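Long-range contact in xylose isomerase domain protein TIM barrel (Planctomyces limnophilus, PDB 3TVA), which binds a magnesium ion inside a xylose isomerase-like TIM barrel and is probably an isomerase: residues V155-G160 with P177-N182. Sequence-based numbering, arbitrary orientation.
Sequences VHLETG and PNLGIN. With MG (magnesium ion), chain C.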
ATOM      1  N   VAL A 155      10.878   3.485  -2.267  1.00 17.89           N
ATOM      2  CA  VAL A 155      10.037   2.286  -2.319  1.00 15.18           C
ATOM      3  C   VAL A 155       9.360   2.075  -0.954  1.00 16.02           C
ATOM      4  O   VAL A 155      10.031   2.048   0.086  1.00 16.17           O
ATOM      5  CB  VAL A 155      10.865   1.041  -2.659  1.00 13.84           C
ATOM      6  CG1 VAL A 155       9.986  -0.204  -2.654  1.00 15.97           C
ATOM      7  CG2 VAL A 155      11.558   1.220  -4.016  1.00 17.44           C
ATOM      8  N   HIS A 156       8.035   1.946  -0.964  1.00 13.11           N
ATOM      9  CA  HIS A 156       7.256   1.751   0.261  1.00 14.99           C
ATOM     10  C   HIS A 156       6.740   0.312   0.322  1.00 20.03           C
ATOM     11  O   HIS A 156       5.916  -0.103  -0.515  1.00 17.04           O
ATOM     12  CB  HIS A 156       6.054   2.708   0.283  1.00 12.55           C
ATOM     13  CG  HIS A 156       6.415   4.163   0.269  1.00  9.83           C
ATOM     14  ND1 HIS A 156       5.460   5.163   0.331  1.00 14.79           N
ATOM     15  CD2 HIS A 156       7.611   4.795   0.206  1.00 11.36           C
ATOM     16  CE1 HIS A 156       6.055   6.343   0.290  1.00 12.03           C
ATOM     17  NE2 HIS A 156       7.362   6.148   0.216  1.00 13.28           N
ATOM     18  N   LEU A 157       7.216  -0.456   1.300  1.00 16.75           N
ATOM     19  CA  LEU A 157       6.748  -1.833   1.471  1.00 14.77           C
ATOM     20  C   LEU A 157       5.368  -1.824   2.083  1.00 16.58           C
ATOM     21  O   LEU A 157       5.135  -1.214   3.125  1.00 18.63           O
ATOM     22  CB  LEU A 157       7.691  -2.633   2.381  1.00 14.61           C
ATOM     23  CG  LEU A 157       9.122  -2.753   1.874  1.00 17.16           C
ATOM     24  CD1 LEU A 157      10.044  -3.460   2.885  1.00 19.77           C
ATOM     25  CD2 LEU A 157       9.127  -3.480   0.524  1.00 16.31           C
ATOM     26  N   GLU A 158       4.441  -2.498   1.427  1.00 13.45           N
ATOM     27  CA  GLU A 158       3.099  -2.644   1.951  1.00 14.65           C
ATOM     28  C   GLU A 158       3.111  -3.637   3.129  1.00 18.69           C
ATOM     29  O   GLU A 158       3.813  -4.641   3.077  1.00 18.91           O
ATOM     30  CB  GLU A 158       2.206  -3.141   0.827  1.00 18.62           C
ATOM     31  CG  GLU A 158       0.877  -3.611   1.279  1.00 26.90           C
ATOM     32  CD  GLU A 158      -0.056  -2.474   1.626  1.00 32.25           C
ATOM     33  OE1 GLU A 158       0.290  -1.282   1.500  1.00 33.56           O
ATOM     34  OE2 GLU A 158      -1.155  -2.808   2.047  1.00 36.06           O
ATOM     35  N   THR A 159       2.363  -3.342   4.192  1.00 20.42           N
ATOM     36  CA  THR A 159       2.278  -4.237   5.348  1.00 23.71           C
ATOM     37  C   THR A 159       1.811  -5.627   4.953  1.00 24.98           C
ATOM     38  O   THR A 159       0.727  -5.789   4.376  1.00 23.56           O
ATOM     39  CB  THR A 159       1.223  -3.767   6.364  1.00 27.03           C
ATOM     40  OG1 THR A 159       1.461  -2.414   6.727  1.00 22.46           O
ATOM     41  CG2 THR A 159       1.290  -4.624   7.593  1.00 31.67           C
ATOM     42  N   GLY A 160       2.628  -6.617   5.309  1.00 28.31           N
ATOM     43  CA  GLY A 160       2.456  -8.010   4.925  1.00 30.34           C
ATOM     44  C   GLY A 160       2.045  -8.929   6.059  1.00 30.65           C
ATOM     45  O   GLY A 160       1.395  -8.525   7.030  1.00 30.38           O
ATOM     46  N   PRO A 177      18.462   4.281   2.359  1.00 10.53           N
ATOM     47  CA  PRO A 177      17.721   5.466   2.828  1.00 12.76           C
ATOM     48  C   PRO A 177      16.383   5.701   2.134  1.00 14.93           C
ATOM     49  O   PRO A 177      15.547   6.413   2.676  1.00 12.56           O
ATOM     50  CB  PRO A 177      18.677   6.634   2.522  1.00 13.12           C
ATOM     51  CG  PRO A 177      19.493   6.131   1.341  1.00 16.10           C
ATOM     52  CD  PRO A 177      19.704   4.653   1.650  1.00 13.82           C
ATOM     53  N   ASN A 178      16.206   5.158   0.937  1.00 13.20           N
ATOM     54  CA  ASN A 178      14.954   5.318   0.199  1.00 15.84           C
ATOM     55  C   ASN A 178      13.955   4.173   0.405  1.00 17.15           C
ATOM     56  O   ASN A 178      13.026   4.014  -0.382  1.00 16.89           O
ATOM     57  CB  ASN A 178      15.173   5.661  -1.279  1.00 15.12           C
ATOM     58  CG  ASN A 178      15.862   4.559  -2.022  1.00 15.84           C
ATOM     59  OD1 ASN A 178      16.709   3.862  -1.457  1.00 13.04           O
ATOM     60  ND2 ASN A 178      15.494   4.370  -3.288  1.00 11.81           N
ATOM     61  N   LEU A 179      14.232   3.287   1.360  1.00 18.30           N
ATOM     62  CA  LEU A 179      13.269   2.239   1.694  1.00 12.82           C
ATOM     63  C   LEU A 179      12.386   2.608   2.877  1.00 15.33           C
ATOM     64  O   LEU A 179      12.886   2.990   3.933  1.00 15.22           O
ATOM     65  CB  LEU A 179      13.976   0.907   1.983  1.00 14.46           C
ATOM     66  CG  LEU A 179      13.076  -0.276   2.372  1.00 16.81           C
ATOM     67  CD1 LEU A 179      12.129  -0.649   1.218  1.00 16.28           C
ATOM     68  CD2 LEU A 179      13.933  -1.497   2.764  1.00 13.52           C
ATOM     69  N   GLY A 180      11.082   2.380   2.732  1.00 13.88           N
ATOM     70  CA  GLY A 180      10.106   2.789   3.718  1.00 13.80           C
ATOM     71  C   GLY A 180       8.911   1.860   3.682  1.00 15.39           C
ATOM     72  O   GLY A 180       8.936   0.803   3.040  1.00 12.56           O
ATOM     73  N   ILE A 181       7.885   2.227   4.432  1.00 15.46           N
ATOM     74  CA  ILE A 181       6.698   1.400   4.599  1.00 16.23           C
ATOM     75  C   ILE A 181       5.445   2.158   4.176  1.00 16.60           C
ATOM     76  O   ILE A 181       5.302   3.351   4.485  1.00 14.75           O
ATOM     77  CB  ILE A 181       6.555   1.007   6.084  1.00 16.18           C
ATOM     78  CG1 ILE A 181       7.649   0.002   6.474  1.00 10.88           C
ATOM     79  CG2 ILE A 181       5.145   0.454   6.393  1.00 15.84           C
ATOM     80  CD1 ILE A 181       7.710  -0.245   7.969  1.00 12.89           C
ATOM     81  N   ASN A 182       4.560   1.486   3.441  1.00 14.23           N
ATOM     82  CA  ASN A 182       3.176   1.937   3.358  1.00 15.25           C
ATOM     83  C   ASN A 182       2.390   1.154   4.394  1.00 17.58           C
ATOM     84  O   ASN A 182       2.139  -0.050   4.220  1.00 15.37           O
ATOM     85  CB  ASN A 182       2.562   1.683   1.976  1.00 13.50           C
ATOM     86  CG  ASN A 182       1.146   2.253   1.866  1.00 20.77           C
ATOM     87  OD1 ASN A 182       0.961   3.448   1.604  1.00 18.85           O
ATOM     88  ND2 ASN A 182       0.140   1.405   2.093  1.00 19.07           N
TER
HETATM   89 MG    MG C 291      -3.233  -1.647   1.544  1.00  7.92          MG
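E158 and N182, paired at the C-terminal ends of two parallel strands, give a worked example of how a barrel sheet positions a metal ligand. Their side chains lie side by side and point the same way, the carboxylate and amide planes only 23° apart. N182 ND2 donates to E158 OE1 (2.8 Å), meeting that oxygen nearly along its C-O axis. The other carboxylate oxygen, E158 OE2, binds the magnesium ion at 2.4 Å; D184, H211 and E259 supply the other protein ligands. N182 is thus a second-shell residue that probably helps fix the rotation of the carboxylate, and its own OD1 is held by S209 and Q39. The extended first torsion of N182 (CG anti to the backbone N, chi1 -176°) sets the amide beside the acid.

Behind the pair, toward the N-terminal ends of the strands, runs a regular parallel ladder. V155 N binds N178 O, V155 O receives G180 N (2.9 Å), L157 N reaches G180 O in a nearly straight bond (2.8 Å, 170° at the hydrogen), and L157 O accepts N182 N. T159 N closes the series with a longer bond to N182 O (3.3 Å). The H156 side chain lies on the same face as E158 and N182, and its ND1 is bonded to S209.

On the other face the contact is apolar: L179 CD1 packs against L157 CG at 3.7 Å and approaches V155 CB at 4.4 Å.

Strands 154-158 and 179-183 are joined through helix 164-174 as a beta-alpha-beta crossover. That helix covers L157, L179 and I181, while helix 132-149 lies on V155 and L179. Strands 118-121 and 207-216 continue the sheet beyond the two partners.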